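Side-chain contacts in beta-glucoside kinase (Listeria monocytogenes, PDB 4HTL), which phosphorylates cellobiose with ATP to give cellobiose-6'-phosphate and may also regulate transcription of the cellobiose-PTS operon: residues E46-L51 with E94-L99; F160-G165 with G170-N175; R185-L190 with F204-A209. All coordinates share one frame; numbering follows the deposited sequence. Where two conformers were deposited one is given.

Contact 1: E46-L51 with E94-L99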
loop_
_atom_site.group_PDB
_atom_site.type_symbol
_atom_site.label_atom_id
_atom_site.label_comp_id
_atom_site.label_asym_id
_atom_site.label_seq_id
_atom_site.Cartn_x
_atom_site.Cartn_y
_atom_site.Cartn_z
ATOM N N GLU A 46 -25.868 -24.525 -6.757
ATOM C CA GLU A 46 -25.731 -24.039 -8.135
ATOM C C GLU A 46 -24.470 -24.592 -8.799
ATOM O O GLU A 46 -24.492 -24.982 -9.980
ATOM C CB GLU A 46 -25.720 -22.524 -8.184
ATOM C CG GLU A 46 -26.949 -21.797 -7.684
ATOM C CD GLU A 46 -28.123 -21.804 -8.634
ATOM O OE1 GLU A 46 -27.960 -22.197 -9.832
ATOM O OE2 GLU A 46 -29.203 -21.362 -8.157
HETATM N N MSE A 47 -23.369 -24.662 -8.058
HETATM C CA MSE A 47 -22.153 -25.264 -8.607
HETATM C C MSE A 47 -22.341 -26.721 -9.011
HETATM O O MSE A 47 -21.940 -27.133 -10.122
HETATM C CB MSE A 47 -21.000 -25.163 -7.603
HETATM C CG MSE A 47 -20.493 -23.772 -7.461
HETATM SE SE MSE A 47 -19.184 -23.593 -6.063
HETATM C CE MSE A 47 -18.515 -21.883 -6.544
ATOM N N LYS A 48 -22.922 -27.506 -8.101
ATOM C CA LYS A 48 -23.170 -28.920 -8.358
ATOM C C LYS A 48 -24.017 -29.116 -9.606
ATOM O O LYS A 48 -23.729 -29.991 -10.448
ATOM C CB LYS A 48 -23.863 -29.587 -7.151
ATOM C CG LYS A 48 -22.893 -30.124 -6.147
ATOM C CD LYS A 48 -23.608 -30.880 -5.035
ATOM C CE LYS A 48 -23.850 -32.327 -5.407
ATOM N NZ LYS A 48 -22.574 -33.097 -5.516
ATOM N N VAL A 49 -25.051 -28.291 -9.737
ATOM C CA VAL A 49 -25.980 -28.388 -10.887
ATOM C C VAL A 49 -25.240 -28.033 -12.187
ATOM O O VAL A 49 -25.338 -28.769 -13.177
ATOM C CB VAL A 49 -27.243 -27.505 -10.671
ATOM C CG1 VAL A 49 -28.058 -27.342 -11.964
ATOM C CG2 VAL A 49 -28.109 -28.078 -9.545
ATOM N N PHE A 50 -24.450 -26.961 -12.171
ATOM C CA PHE A 50 -23.687 -26.560 -13.375
ATOM C C PHE A 50 -22.695 -27.638 -13.807
ATOM O O PHE A 50 -22.569 -27.915 -14.995
ATOM C CB PHE A 50 -22.944 -25.247 -13.132
ATOM C CG PHE A 50 -22.273 -24.648 -14.360
ATOM C CD1 PHE A 50 -23.002 -23.987 -15.327
ATOM C CD2 PHE A 50 -20.900 -24.739 -14.528
ATOM C CE1 PHE A 50 -22.372 -23.422 -16.442
ATOM C CE2 PHE A 50 -20.268 -24.189 -15.643
ATOM C CZ PHE A 50 -21.007 -23.537 -16.601
ATOM N N LEU A 51 -22.015 -28.265 -12.841
ATOM C CA LEU A 51 -21.019 -29.311 -13.146
ATOM C C LEU A 51 -21.649 -30.571 -13.768
ATOM O O LEU A 51 -21.107 -31.125 -14.726
ATOM C CB LEU A 51 -20.208 -29.656 -11.893
ATOM C CG LEU A 51 -19.261 -28.544 -11.402
ATOM C CD1 LEU A 51 -18.776 -28.803 -9.973
ATOM C CD2 LEU A 51 -18.090 -28.359 -12.385
ATOM N N GLU A 94 -12.847 -30.773 -5.003
ATOM C CA GLU A 94 -12.016 -31.920 -5.387
ATOM C C GLU A 94 -12.692 -33.232 -4.985
ATOM O O GLU A 94 -12.706 -34.194 -5.766
ATOM C CB GLU A 94 -10.634 -31.849 -4.735
ATOM C CG GLU A 94 -9.715 -30.801 -5.317
ATOM C CD GLU A 94 -8.462 -30.600 -4.495
ATOM O OE1 GLU A 94 -8.476 -30.881 -3.274
ATOM O OE2 GLU A 94 -7.469 -30.133 -5.084
ATOM N N ALA A 95 -13.253 -33.265 -3.776
ATOM C CA ALA A 95 -13.913 -34.461 -3.261
ATOM C C ALA A 95 -15.202 -34.726 -4.050
ATOM O O ALA A 95 -15.528 -35.860 -4.341
ATOM C CB ALA A 95 -14.225 -34.320 -1.770
ATOM N N GLU A 96 -15.941 -33.667 -4.368
ATOM C CA GLU A 96 -17.188 -33.803 -5.103
ATOM C C GLU A 96 -17.009 -34.259 -6.549
ATOM O O GLU A 96 -17.907 -34.899 -7.080
ATOM C CB GLU A 96 -17.961 -32.483 -5.096
ATOM C CG GLU A 96 -18.536 -32.101 -3.744
ATOM C CD GLU A 96 -19.659 -33.008 -3.299
ATOM O OE1 GLU A 96 -20.528 -33.351 -4.135
ATOM O OE2 GLU A 96 -19.669 -33.374 -2.103
ATOM N N THR A 97 -15.866 -33.939 -7.167
ATOM C CA THR A 97 -15.673 -34.084 -8.611
ATOM C C THR A 97 -14.460 -34.903 -9.094
ATOM O O THR A 97 -14.472 -35.410 -10.208
ATOM C CB THR A 97 -15.536 -32.680 -9.249
ATOM O OG1 THR A 97 -14.321 -32.047 -8.797
ATOM C CG2 THR A 97 -16.732 -31.809 -8.876
ATOM N N GLY A 98 -13.386 -34.972 -8.314
ATOM C CA GLY A 98 -12.163 -35.648 -8.761
ATOM C C GLY A 98 -11.350 -34.871 -9.785
ATOM O O GLY A 98 -10.348 -35.386 -10.317
ATOM N N LEU A 99 -11.775 -33.625 -10.045
ATOM C CA LEU A 99 -11.102 -32.724 -10.974
ATOM C C LEU A 99 -10.173 -31.803 -10.233
ATOM O O LEU A 99 -10.439 -31.473 -9.069
ATOM C CB LEU A 99 -12.115 -31.854 -11.718
ATOM C CG LEU A 99 -13.032 -32.602 -12.678
ATOM C CD1 LEU A 99 -14.069 -31.636 -13.230
ATOM C CD2 LEU A 99 -12.236 -33.267 -13.806
#

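Contact 2: F160-G165 with G170-N175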
loop_
_atom_site.group_PDB
_atom_site.type_symbol
_atom_site.label_atom_id
_atom_site.label_comp_id
_atom_site.label_asym_id
_atom_site.label_seq_id
_atom_site.Cartn_x
_atom_site.Cartn_y
_atom_site.Cartn_z
ATOM N N PHE A 160 -8.909 5.319 5.495
ATOM C CA PHE A 160 -9.623 6.469 6.073
ATOM C C PHE A 160 -9.749 7.582 5.045
ATOM O O PHE A 160 -8.769 8.060 4.464
ATOM C CB PHE A 160 -8.900 6.944 7.355
ATOM C CG PHE A 160 -9.106 6.040 8.557
ATOM C CD1 PHE A 160 -10.347 5.822 9.057
ATOM C CD2 PHE A 160 -8.049 5.429 9.174
ATOM C CE1 PHE A 160 -10.571 4.981 10.137
ATOM C CE2 PHE A 160 -8.233 4.645 10.267
ATOM C CZ PHE A 160 -9.496 4.394 10.741
ATOM N N SER A 161 -10.966 8.079 4.872
ATOM C CA SER A 161 -11.198 9.276 4.068
ATOM C C SER A 161 -11.306 10.551 4.892
ATOM O O SER A 161 -11.337 11.629 4.354
ATOM C CB SER A 161 -12.464 9.069 3.246
ATOM O OG SER A 161 -13.612 8.839 4.068
ATOM N N GLU A 162 -11.280 10.420 6.208
ATOM C CA GLU A 162 -11.280 11.534 7.108
ATOM C C GLU A 162 -10.645 11.116 8.419
ATOM O O GLU A 162 -10.388 9.926 8.635
ATOM C CB GLU A 162 -12.655 12.059 7.358
ATOM C CG GLU A 162 -13.587 11.042 7.989
ATOM C CD GLU A 162 -15.014 11.561 8.076
ATOM O OE1 GLU A 162 -15.353 12.281 9.040
ATOM O OE2 GLU A 162 -15.783 11.284 7.144
ATOM N N ARG A 163 -10.329 12.090 9.265
ATOM C CA ARG A 163 -9.789 11.767 10.589
ATOM C C ARG A 163 -10.816 10.909 11.340
ATOM O O ARG A 163 -11.993 11.269 11.441
ATOM C CB ARG A 163 -9.511 13.000 11.406
ATOM C CG ARG A 163 -8.951 12.681 12.776
ATOM C CD ARG A 163 -9.405 13.664 13.833
ATOM N NE ARG A 163 -9.004 13.162 15.153
ATOM C CZ ARG A 163 -9.811 12.768 16.136
ATOM N NH1 ARG A 163 -11.138 12.852 16.044
ATOM N NH2 ARG A 163 -9.268 12.323 17.254
ATOM N N PRO A 164 -10.381 9.771 11.886
ATOM C CA PRO A 164 -11.403 8.908 12.494
ATOM C C PRO A 164 -11.946 9.572 13.752
ATOM O O PRO A 164 -11.190 10.174 14.501
ATOM C CB PRO A 164 -10.643 7.635 12.874
ATOM C CG PRO A 164 -9.263 7.865 12.527
ATOM C CD PRO A 164 -9.102 9.073 11.708
ATOM N N GLY A 165 -13.246 9.475 13.941
ATOM C CA GLY A 165 -13.914 9.961 15.138
ATOM C C GLY A 165 -14.045 8.830 16.136
ATOM O O GLY A 165 -13.207 7.922 16.132
ATOM N N GLY A 170 -14.826 1.922 10.845
ATOM C CA GLY A 170 -15.336 1.693 9.507
ATOM C C GLY A 170 -16.139 2.861 8.990
ATOM O O GLY A 170 -16.159 3.111 7.774
ATOM N N LYS A 171 -16.778 3.606 9.904
ATOM C CA LYS A 171 -17.641 4.708 9.515
ATOM C C LYS A 171 -16.862 5.847 8.827
ATOM O O LYS A 171 -17.450 6.682 8.177
ATOM C CB LYS A 171 -18.413 5.204 10.699
ATOM C CG LYS A 171 -19.560 4.252 11.086
ATOM C CD LYS A 171 -20.460 4.775 12.194
ATOM C CE LYS A 171 -21.777 4.035 12.296
ATOM N NZ LYS A 171 -22.687 4.626 13.358
ATOM N N TYR A 172 -15.540 5.875 9.038
ATOM C CA TYR A 172 -14.660 6.924 8.525
ATOM C C TYR A 172 -13.801 6.459 7.335
ATOM O O TYR A 172 -12.862 7.193 6.860
ATOM C CB TYR A 172 -13.792 7.455 9.652
ATOM C CG TYR A 172 -14.590 7.845 10.835
ATOM C CD1 TYR A 172 -15.298 9.035 10.869
ATOM C CD2 TYR A 172 -14.746 6.953 11.919
ATOM C CE1 TYR A 172 -16.042 9.379 11.975
ATOM C CE2 TYR A 172 -15.535 7.297 13.008
ATOM C CZ TYR A 172 -16.217 8.490 13.006
ATOM O OH TYR A 172 -16.965 8.876 14.134
ATOM N N THR A 173 -14.159 5.297 6.819
ATOM C CA THR A 173 -13.446 4.649 5.702
ATOM C C THR A 173 -14.210 4.769 4.395
ATOM O O THR A 173 -15.434 4.963 4.384
ATOM C CB THR A 173 -13.114 3.175 5.993
ATOM O OG1 THR A 173 -14.314 2.381 5.959
ATOM C CG2 THR A 173 -12.385 3.028 7.289
ATOM N N LEU A 174 -13.485 4.656 3.285
ATOM C CA LEU A 174 -14.073 4.765 1.919
ATOM C C LEU A 174 -15.287 3.862 1.765
ATOM O O LEU A 174 -16.289 4.284 1.169
ATOM C CB LEU A 174 -13.049 4.447 0.843
ATOM C CG LEU A 174 -11.889 5.454 0.666
ATOM C CD1 LEU A 174 -10.776 4.871 -0.222
ATOM C CD2 LEU A 174 -12.391 6.829 0.141
ATOM N N ASN A 175 -15.222 2.643 2.327
ATOM C CA ASN A 175 -16.364 1.702 2.258
ATOM C C ASN A 175 -17.672 2.315 2.708
ATOM O O ASN A 175 -18.743 1.886 2.241
ATOM C CB ASN A 175 -16.098 0.469 3.107
ATOM C CG ASN A 175 -15.271 -0.589 2.383
ATOM O OD1 ASN A 175 -15.414 -0.759 1.181
ATOM N ND2 ASN A 175 -14.465 -1.364 3.126
#

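Contact 3: R185-L190 with F204-A209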
loop_
_atom_site.group_PDB
_atom_site.type_symbol
_atom_site.label_atom_id
_atom_site.label_comp_id
_atom_site.label_asym_id
_atom_site.label_seq_id
_atom_site.Cartn_x
_atom_site.Cartn_y
_atom_site.Cartn_z
ATOM N N ARG A 185 -27.820 6.800 -0.382
ATOM C CA ARG A 185 -28.203 7.028 1.020
ATOM C C ARG A 185 -28.218 8.502 1.370
ATOM O O ARG A 185 -29.157 8.983 1.991
ATOM C CB ARG A 185 -27.277 6.286 1.954
ATOM C CG ARG A 185 -27.550 4.802 1.933
ATOM C CD ARG A 185 -26.740 4.014 2.964
ATOM N NE ARG A 185 -26.760 4.644 4.291
ATOM C CZ ARG A 185 -25.674 4.968 4.996
ATOM N NH1 ARG A 185 -24.451 4.694 4.532
ATOM N NH2 ARG A 185 -25.798 5.560 6.185
ATOM N N GLN A 186 -27.175 9.230 0.974
ATOM C CA GLN A 186 -27.126 10.633 1.248
ATOM C C GLN A 186 -28.249 11.389 0.541
ATOM O O GLN A 186 -28.867 12.279 1.119
ATOM C CB GLN A 186 -25.788 11.222 0.809
ATOM C CG GLN A 186 -24.609 10.742 1.629
ATOM C CD GLN A 186 -23.236 11.049 1.029
ATOM O OE1 GLN A 186 -23.119 11.332 -0.169
ATOM N NE2 GLN A 186 -22.171 10.987 1.877
ATOM N N TYR A 187 -28.469 11.074 -0.731
ATOM C CA TYR A 187 -29.558 11.701 -1.476
ATOM C C TYR A 187 -30.913 11.455 -0.839
ATOM O O TYR A 187 -31.736 12.391 -0.742
ATOM C CB TYR A 187 -29.547 11.241 -2.926
ATOM C CG TYR A 187 -30.337 12.185 -3.837
ATOM C CD1 TYR A 187 -29.874 13.473 -4.103
ATOM C CD2 TYR A 187 -31.518 11.774 -4.440
ATOM C CE1 TYR A 187 -30.583 14.335 -4.905
ATOM C CE2 TYR A 187 -32.222 12.623 -5.266
ATOM C CZ TYR A 187 -31.747 13.910 -5.489
ATOM O OH TYR A 187 -32.432 14.754 -6.314
ATOM N N ALA A 188 -31.155 10.226 -0.379
ATOM C CA ALA A 188 -32.383 9.932 0.373
ATOM C C ALA A 188 -32.526 10.827 1.615
ATOM O O ALA A 188 -33.591 11.429 1.854
ATOM C CB ALA A 188 -32.407 8.466 0.767
ATOM N N GLU A 189 -31.452 10.959 2.389
ATOM C CA GLU A 189 -31.463 11.828 3.589
ATOM C C GLU A 189 -31.722 13.281 3.265
ATOM O O GLU A 189 -32.451 13.979 3.988
ATOM C CB GLU A 189 -30.121 11.761 4.326
ATOM C CG GLU A 189 -29.877 10.447 5.024
ATOM C CD GLU A 189 -28.668 10.451 5.934
ATOM O OE1 GLU A 189 -27.940 11.480 5.994
ATOM O OE2 GLU A 189 -28.430 9.404 6.578
ATOM N N LEU A 190 -31.092 13.762 2.203
ATOM C CA LEU A 190 -31.206 15.181 1.859
ATOM C C LEU A 190 -32.558 15.526 1.270
ATOM O O LEU A 190 -33.054 16.621 1.534
ATOM C CB LEU A 190 -30.060 15.660 0.953
ATOM C CG LEU A 190 -28.758 16.175 1.601
ATOM C CD1 LEU A 190 -28.971 17.525 2.279
ATOM C CD2 LEU A 190 -28.176 15.178 2.562
ATOM N N PHE A 204 -26.681 11.866 -10.755
ATOM C CA PHE A 204 -25.837 12.465 -11.769
ATOM C C PHE A 204 -26.582 13.352 -12.749
ATOM O O PHE A 204 -25.999 14.327 -13.241
ATOM C CB PHE A 204 -25.074 11.385 -12.539
ATOM C CG PHE A 204 -23.812 10.923 -11.825
ATOM C CD1 PHE A 204 -22.713 11.758 -11.759
ATOM C CD2 PHE A 204 -23.754 9.699 -11.189
ATOM C CE1 PHE A 204 -21.567 11.390 -11.089
ATOM C CE2 PHE A 204 -22.601 9.291 -10.544
ATOM C CZ PHE A 204 -21.501 10.136 -10.500
ATOM N N ALA A 205 -27.812 12.978 -13.098
ATOM C CA ALA A 205 -28.622 13.821 -13.960
ATOM C C ALA A 205 -28.903 15.157 -13.284
ATOM O O ALA A 205 -28.762 16.227 -13.891
ATOM C CB ALA A 205 -29.931 13.105 -14.383
ATOM N N ASN A 206 -29.237 15.114 -12.002
ATOM C CA ASN A 206 -29.443 16.344 -11.263
ATOM C C ASN A 206 -28.157 17.149 -11.152
ATOM O O ASN A 206 -28.160 18.342 -11.295
ATOM C CB ASN A 206 -30.026 16.060 -9.898
ATOM C CG ASN A 206 -31.408 15.499 -9.987
ATOM O OD1 ASN A 206 -32.092 15.707 -10.973
ATOM N ND2 ASN A 206 -31.826 14.784 -8.966
ATOM N N TYR A 207 -27.044 16.466 -10.952
ATOM C CA TYR A 207 -25.733 17.117 -10.961
ATOM C C TYR A 207 -25.499 17.878 -12.282
ATOM O O TYR A 207 -25.089 19.038 -12.296
ATOM C CB TYR A 207 -24.665 16.019 -10.774
ATOM C CG TYR A 207 -23.235 16.473 -10.905
ATOM C CD1 TYR A 207 -22.639 17.234 -9.908
ATOM C CD2 TYR A 207 -22.440 16.083 -11.981
ATOM C CE1 TYR A 207 -21.349 17.681 -10.026
ATOM C CE2 TYR A 207 -21.127 16.516 -12.094
ATOM C CZ TYR A 207 -20.571 17.291 -11.113
ATOM O OH TYR A 207 -19.260 17.743 -11.185
ATOM N N ASP A 208 -25.732 17.189 -13.410
ATOM C CA ASP A 208 -25.527 17.794 -14.728
ATOM C C ASP A 208 -26.468 18.969 -14.985
ATOM O O ASP A 208 -26.136 19.873 -15.791
ATOM C CB ASP A 208 -25.692 16.750 -15.821
ATOM C CG ASP A 208 -24.555 15.775 -15.867
ATOM O OD1 ASP A 208 -23.452 16.081 -15.379
ATOM O OD2 ASP A 208 -24.780 14.680 -16.357
ATOM N N ALA A 209 -27.609 18.982 -14.278
ATOM C CA ALA A 209 -28.567 20.101 -14.321
ATOM C C ALA A 209 -28.298 21.165 -13.224
ATOM O O ALA A 209 -29.128 22.063 -12.975
ATOM C CB ALA A 209 -29.987 19.560 -14.233
#

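Contact 1: E46-L51 with E94-L99
Lys48 and Glu96 form a surface salt bridge between helices 40-52 and 89-97 of the N-terminal half of this actin-like ATPase (ROK) fold. The Lys48 CA-CB bond runs past helix 89-97, and CB and CG touch nothing on it. CD of Lys48 already lies 4.0 Å from Glu96 OE1; the bend at chi3 (86°) brings CE to 3.7 Å from the same oxygen, and the bend at chi4 (67°) turns NZ onto it. Lys48 NZ ends 2.5 Å from Glu96 OE1, very short for a salt bridge, so the exact length is doubtful although the pairing is clear. Glu96 also bends, at chi2, and the two side chains cross at about a right angle, with OE1 alone of its carboxylate oxygens engaged by the ammonium.

One turn further along helix 40-52, Leu51 makes the apolar part of the contact. Its CD1 touches Thr97 CG2 at 3.8 Å, methyl against methyl. Leu51 also touches Ala7 and lies close to Phe9, a residue of the ATP site by similarity, and Val57 is packed by both Leu51 and Leu99. Thr97 divides its branches by chemistry: CG2 stands beside its own backbone N and faces Leu51, whereas OG1 serves the end of its helix. The hydroxyl donates to Leu93 O one turn back. Gly98 leaves the helix with positive phi, and the chain turns so that Leu99 N donates to Thr97 OG1 at 3.2 Å and 165°, closing an ST turn.

Contact 2: F160-G165 with G170-N175
The loop leading into helix 174-177 folds back on itself at the subunit interface, where Phe160 and Thr173 form a single beta bridge. Ser161 N donates to Tyr172 O at 2.9 Å, in the carbonyl plane; the same oxygen lies at the edge of the Phe160 ring, and Phe160 CA makes a CH...O contact with it. Ser161 CB packs on Leu174 CD2, while its OG bonds to Thr177 OG1.

One face of the Tyr172 ring is covered by the backbone of Pro164 and Gly165. Pro164 CA makes a CH-pi contact 4.1 Å from the ring centroid, and Gly165 N sits 3.2 Å above the plane, over the centre. Lys171 CB covers part of the opposite face. Glu162 brings OE1 to the ring edge, 3.7 Å from Tyr172 CD1, its carboxylate plane turned 70° from the ring. Pro164 CG stands over one face of Phe160, whose ring also stacks on Tyr230 of the second subunit.

Thr173, the N-cap residue, gives its OG1 proton to Gly170 O, which Thr173 N also reaches. With Tyr172 OH bonded to Phe167 N, the ring is held at its phenol end as well as across its faces, which should restrict its rotation.

Contact 3: R185-L190 with F204-A209
Tyr187 and Asn206 meet through the Tyr187 hydroxyl and the Asn206 amide nitrogen and carry the whole contact between helix 180-191 and helix 200-208. The polar approach comes first: Tyr187 OH lies 2.7 Å from Asn206 ND2. Asn206 was modelled in two conformers, so this approach describes one of them. The two side chains cross at about a right angle, with the amide plane turned 37° from the phenol ring.

No apolar contact joins the segments; the next distances, such as Tyr187 CZ to Asn206 ND2 at 3.6 Å, follow from the same approach. Both residues have to reach, because their CA atoms, the nearest pair between the segments, stand 10.8 Å apart. Tyr187 does so with CG anti to its own nitrogen (chi1 -161°), which extends the ring away from its helix.

Backbone bonds within each helix run on beneath the pair: Leu190 N donates to Gln186 O, and Asp208 N to Phe204 O. Ala209, right after Asp208, is the first to leave helical angles, so Asn206 sits in the last turn of its helix.

The long helix 212-236 fills in around the pair. Its Ser214 touches both Tyr187 and Asn206, and Ile218 packs on Phe204 and Tyr207. Arg193 lies against Tyr187 in the loop after helix 180-191, while Arg250, before helix 253-261, forms a salt bridge with Asp208 OD1.

How the contacts relate
From the N terminus, contact 1 closes first, bringing helix 89-97 back against helix 40-52 across 42 intervening residues, strands 59-64, 67-68, 74-77 and 87-88 among them. Contact 2 closes a loop of only four residues just before helix 174-177, and contact 3 spans 13 residues from helix 180-191 to helix 200-208. The three follow in series; none nests or crosses. Contact 1 lies on the opposite side of the chain's centre from the others, its centre 41 Å from that of contact 2. Contacts 2 and 3 approach to about 7 Å between nearest atoms. Helix 212-236 borders contact 3, while its counterpart in the second subunit meets contact 2.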